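Local coordinates for pheromone cOB1/lipoprotein, YaeC family (Enterococcus faecalis, PDB 4EF1) that probably binds methionine as the substrate-binding lipoprotein of an uptake system, and also serves as the precursor of the peptide pheromone cOB1, at residues Asn178-Asp182 against Gln183-Pro187; Thr119-Asp123 against Ala124-Thr128. All coordinates share one frame; numbering follows the deposited sequence.

Both interactions are local helix ends, each ten consecutive residues long, in which a helix stops on a glycine and the chain turns back beside its last turn. Interaction 2 comes first along the chain: helix 114-123 ends there and the chain passes into strand 127-129, which pairs with strand 143-146. Interaction 1 follows about fifty residues later, where helix 177-182 gives way to a short loop before helix 187-190. The two neither nest nor cross; their centres lie about 23 Å apart and their nearest atoms about 10 Å. Side chains from both touch strand 87-89, and only interaction 1 holds a residue of the selenomethionine pocket, Asn178.

Interaction 1 of 2, residues Asn178-Asp182 against Gln183-Pro187; sequences NFAVD and QGLNP. With MSE (selenomethionine), chain C.
A Schellman motif closes helix 177-182, whose opposite end faces the ligand pocket. Leu185 N reaches back to Ala180 O (2.9 Å), and Gly184 N donates to Val181 O from well above the carbonyl plane. Gly184 supplies the positive phi (85°) of the turn; glycine suits these angles because it carries no CB to press on the preceding carbonyl oxygen. Gln183 N continues the helical pattern to Phe179 O (3.1 Å). A bend at chi2 (-51°) folds the Gln183 side chain back, and a water donates to both its OE1 and Phe179 O. Apolar contacts follow the turn: Leu185 CB lies 4.0 Å from Ala180 CB, where the small methyl leaves room for the leucine, and Pro187 CD meets Val181 CG2 at 3.7 Å, the two side chains crossing at about a right angle. In the first turn, Asn178 OD1 accepts a weak bond from the ligand amino nitrogen (3.3 Å) and is also hydrogen-bonded to Tyr41 OH, while Asn178 ND2 sits over the centre of the Phe179 ring, 3.3 Å above its plane. The neutral amide thus offers the amino group a carbonyl dipole, while Glu84, also bonded to the ligand, probably supplies the negative charge.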
loop_
_atom_site.group_PDB
_atom_site.type_symbol
_atom_site.label_atom_id
_atom_site.label_comp_id
_atom_site.label_asym_id
_atom_site.label_seq_id
_atom_site.Cartn_x
_atom_site.Cartn_y
_atom_site.Cartn_z
ATOM N N ASN A 178 5.002 0.889 2.993
ATOM C CA ASN A 178 4.743 0.999 4.435
ATOM C C ASN A 178 5.739 0.156 5.220
ATOM O O ASN A 178 6.355 0.626 6.181
ATOM C CB ASN A 178 3.267 0.690 4.795
ATOM C CG ASN A 178 2.903 -0.758 4.694
ATOM O OD1 ASN A 178 2.661 -1.265 3.607
ATOM N ND2 ASN A 178 2.875 -1.453 5.853
ATOM N N PHE A 179 5.974 -1.058 4.738
ATOM C CA PHE A 179 6.951 -1.951 5.367
ATOM C C PHE A 179 8.402 -1.501 5.097
ATOM O O PHE A 179 9.252 -1.526 6.007
ATOM C CB PHE A 179 6.736 -3.400 4.919
ATOM C CG PHE A 179 5.416 -3.973 5.304
ATOM C CD1 PHE A 179 5.023 -4.017 6.624
ATOM C CD2 PHE A 179 4.569 -4.517 4.342
ATOM C CE1 PHE A 179 3.789 -4.561 6.973
ATOM C CE2 PHE A 179 3.356 -5.058 4.691
ATOM C CZ PHE A 179 2.967 -5.087 5.998
ATOM N N ALA A 180 8.683 -1.087 3.866
ATOM C CA ALA A 180 10.027 -0.683 3.469
ATOM C C ALA A 180 10.483 0.525 4.269
ATOM O O ALA A 180 11.579 0.535 4.863
ATOM C CB ALA A 180 10.087 -0.399 1.963
ATOM N N VAL A 181 9.613 1.538 4.321
ATOM C CA VAL A 181 9.909 2.768 5.080
ATOM C C VAL A 181 10.110 2.497 6.563
ATOM O O VAL A 181 11.044 2.995 7.153
ATOM C CB VAL A 181 8.850 3.844 4.825
ATOM C CG1 VAL A 181 8.997 4.998 5.822
ATOM C CG2 VAL A 181 9.041 4.338 3.371
ATOM N N ASP A 182 9.282 1.645 7.136
ATOM C CA ASP A 182 9.430 1.305 8.553
ATOM C C ASP A 182 10.792 0.622 8.856
ATOM O O ASP A 182 11.344 0.802 9.928
ATOM C CB ASP A 182 8.249 0.443 9.014
ATOM C CG ASP A 182 8.042 0.461 10.526
ATOM O OD1 ASP A 182 8.670 1.251 11.255
ATOM O OD2 ASP A 182 7.220 -0.326 10.978
ATOM N N GLN A 183 11.316 -0.156 7.913
ATOM C CA GLN A 183 12.622 -0.797 8.062
ATOM C C GLN A 183 13.787 0.099 7.608
ATOM O O GLN A 183 14.906 -0.368 7.497
ATOM C CB GLN A 183 12.674 -2.162 7.330
ATOM C CG GLN A 183 11.739 -3.223 7.874
ATOM C CD GLN A 183 11.837 -3.422 9.387
ATOM O OE1 GLN A 183 10.861 -3.199 10.121
ATOM N NE2 GLN A 183 13.014 -3.790 9.867
ATOM N N GLY A 184 13.534 1.379 7.361
ATOM C CA GLY A 184 14.589 2.322 7.019
ATOM C C GLY A 184 14.991 2.385 5.565
ATOM O O GLY A 184 16.029 2.949 5.260
ATOM N N LEU A 185 14.187 1.808 4.673
ATOM C CA LEU A 185 14.437 1.916 3.258
ATOM C C LEU A 185 13.733 3.180 2.727
ATOM O O LEU A 185 12.635 3.528 3.165
ATOM C CB LEU A 185 13.924 0.686 2.510
ATOM C CG LEU A 185 14.624 -0.649 2.808
ATOM C CD1 LEU A 185 13.886 -1.813 2.149
ATOM C CD2 LEU A 185 16.099 -0.654 2.430
ATOM N N ASN A 186 14.386 3.869 1.804
ATOM C CA ASN A 186 13.778 5.020 1.104
ATOM C C ASN A 186 13.488 4.558 -0.314
ATOM O O ASN A 186 14.428 4.403 -1.083
ATOM C CB ASN A 186 14.734 6.191 1.080
ATOM C CG ASN A 186 14.166 7.404 0.363
ATOM O OD1 ASN A 186 13.055 7.405 -0.229
ATOM N ND2 ASN A 186 14.932 8.461 0.421
ATOM N N PRO A 187 12.201 4.343 -0.656
ATOM C CA PRO A 187 11.815 3.904 -2.005
ATOM C C PRO A 187 12.402 4.712 -3.155
ATOM O O PRO A 187 12.832 4.110 -4.150
ATOM C CB PRO A 187 10.297 4.005 -1.981
ATOM C CG PRO A 187 9.947 3.728 -0.560
ATOM C CD PRO A 187 11.016 4.426 0.226
HETATM N N MSE C 301 0.386 0.582 2.084
HETATM C CA MSE C 301 0.277 -0.507 1.034
HETATM C C MSE C 301 0.565 0.001 -0.382
HETATM O O MSE C 301 0.080 1.078 -0.760
HETATM O OXT MSE C 301 1.224 -0.707 -1.191
HETATM C CB MSE C 301 -1.074 -1.220 1.086
HETATM C CG MSE C 301 -1.207 -2.445 0.174
HETATM SE SE MSE C 301 -3.026 -3.067 0.127
HETATM C CE MSE C 301 -3.204 -3.755 1.987
HETATM O O HOH W 1 8.495 -2.870 8.289
HETATM O O HOH W 2 12.879 5.086 5.393
#

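Interaction 2 of 2, residues Thr119-Asp123 against Ala124-Thr128; sequences TILED and AGLIT
Helix 114-123 ends in a Schellman motif, with Leu126 N bonded to Leu121 O (2.9 Å) and Gly125 N to Glu122 O (2.9 Å). Ala124 N makes the last ordinary helical bond, to Ile120 O at 3.0 Å, so three successive amides each find a carbonyl of the final turn. Leu126 N approaches Leu121 O only 22° off the carbonyl plane, whereas Gly125 N comes to Glu122 O from well above its carbonyl plane, consistent with the tight reversal. Gly125 suits its place because its phi is positive, which favours a residue without a side chain. Glu122 O is used twice: besides Gly125 N, it accepts from a water that also donates to Ile127 O (2.7 Å), bridging the helix end to the start of strand 127-129. Ile127 O further receives a CA-H...O contact from Glu122 CA.

The Glu122 side chain, with CG anti to the backbone N (chi1 -176°), extends past Ile127 O toward Thr128, but its carboxylate is satisfied elsewhere, OE1 forming a salt bridge with Arg135. Thr128 OG1 is likewise bonded to Lys145 N, on the partner strand 143-146. The apolar residues pack alongside. Leu121 branches toward Leu126, CD2 to CD1 at 4.1 Å, and both leucines are buried, Leu121 touching Leu88 and Leu126 touching Leu96. Ile127, its CG1 set between the backbone N and the carbonyl carbon (chi1 68°), brings that CG1 to 3.7 Å from Leu121 CB.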
loop_
_atom_site.group_PDB
_atom_site.type_symbol
_atom_site.label_atom_id
_atom_site.label_comp_id
_atom_site.label_asym_id
_atom_site.label_seq_id
_atom_site.Cartn_x
_atom_site.Cartn_y
_atom_site.Cartn_z
ATOM N N THR A 119 3.797 -4.000 -14.127
ATOM C CA THR A 119 3.941 -2.675 -14.750
ATOM C C THR A 119 5.395 -2.183 -14.597
ATOM O O THR A 119 5.941 -1.549 -15.498
ATOM C CB THR A 119 3.014 -1.560 -14.180
ATOM O OG1 THR A 119 3.413 -1.174 -12.854
ATOM C CG2 THR A 119 1.530 -1.953 -14.230
ATOM N N ILE A 120 6.017 -2.464 -13.464
ATOM C CA ILE A 120 7.431 -2.048 -13.276
ATOM C C ILE A 120 8.323 -2.744 -14.360
ATOM O O ILE A 120 9.067 -2.097 -15.061
ATOM C CB ILE A 120 7.937 -2.323 -11.855
ATOM C CG1 ILE A 120 7.286 -1.363 -10.852
ATOM C CG2 ILE A 120 9.486 -2.278 -11.796
ATOM C CD1 ILE A 120 7.454 -1.790 -9.412
ATOM N N LEU A 121 8.180 -4.065 -14.497
ATOM C CA LEU A 121 8.976 -4.827 -15.440
ATOM C C LEU A 121 8.658 -4.432 -16.928
ATOM O O LEU A 121 9.575 -4.365 -17.758
ATOM C CB LEU A 121 8.822 -6.339 -15.199
ATOM C CG LEU A 121 9.348 -6.798 -13.829
ATOM C CD1 LEU A 121 8.903 -8.218 -13.537
ATOM C CD2 LEU A 121 10.865 -6.587 -13.673
ATOM N N GLU A 122 7.377 -4.143 -17.222
ATOM C CA GLU A 122 6.983 -3.598 -18.529
ATOM C C GLU A 122 7.631 -2.223 -18.803
ATOM O O GLU A 122 8.197 -2.004 -19.885
ATOM C CB GLU A 122 5.436 -3.500 -18.655
ATOM C CG GLU A 122 4.950 -3.026 -20.017
ATOM C CD GLU A 122 3.538 -3.480 -20.375
ATOM O OE1 GLU A 122 2.642 -3.322 -19.554
ATOM O OE2 GLU A 122 3.309 -3.923 -21.510
ATOM N N ASP A 123 7.563 -1.302 -17.834
ATOM C CA ASP A 123 8.191 0.028 -17.992
ATOM C C ASP A 123 9.681 -0.105 -18.271
ATOM O O ASP A 123 10.218 0.628 -19.095
ATOM C CB ASP A 123 8.031 0.904 -16.746
ATOM C CG ASP A 123 6.599 1.273 -16.449
ATOM O OD1 ASP A 123 5.728 1.176 -17.338
ATOM O OD2 ASP A 123 6.379 1.665 -15.282
ATOM N N ALA A 124 10.327 -1.074 -17.620
ATOM C CA ALA A 124 11.750 -1.371 -17.836
ATOM C C ALA A 124 12.045 -2.086 -19.162
ATOM O O ALA A 124 13.204 -2.334 -19.480
ATOM C CB ALA A 124 12.290 -2.240 -16.702
ATOM N N GLY A 125 11.013 -2.500 -19.888
ATOM C CA GLY A 125 11.200 -3.170 -21.157
ATOM C C GLY A 125 11.563 -4.641 -21.050
ATOM O O GLY A 125 11.966 -5.237 -22.046
ATOM N N LEU A 126 11.357 -5.247 -19.883
ATOM C CA LEU A 126 11.710 -6.699 -19.648
ATOM C C LEU A 126 10.578 -7.671 -19.897
ATOM O O LEU A 126 10.837 -8.838 -20.115
ATOM C CB LEU A 126 12.204 -6.915 -18.230
ATOM C CG LEU A 126 13.536 -6.194 -17.914
ATOM C CD1 LEU A 126 13.881 -6.401 -16.455
ATOM C CD2 LEU A 126 14.621 -6.718 -18.860
ATOM N N ILE A 127 9.336 -7.214 -19.801
ATOM C CA ILE A 127 8.189 -8.050 -20.141
ATOM C C ILE A 127 7.116 -7.274 -20.921
ATOM O O ILE A 127 7.072 -6.056 -20.893
ATOM C CB ILE A 127 7.489 -8.673 -18.903
ATOM C CG1 ILE A 127 6.783 -7.601 -18.043
ATOM C CG2 ILE A 127 8.427 -9.628 -18.108
ATOM C CD1 ILE A 127 5.859 -8.131 -16.968
ATOM N N THR A 128 6.266 -8.016 -21.625
ATOM C CA THR A 128 5.029 -7.474 -22.181
ATOM C C THR A 128 3.883 -8.391 -21.706
ATOM O O THR A 128 4.135 -9.533 -21.321
ATOM C CB THR A 128 5.064 -7.400 -23.701
ATOM O OG1 THR A 128 5.057 -8.719 -24.255
ATOM C CG2 THR A 128 6.276 -6.602 -24.161
HETATM O O HOH W 3 7.852 -3.755 -22.153
#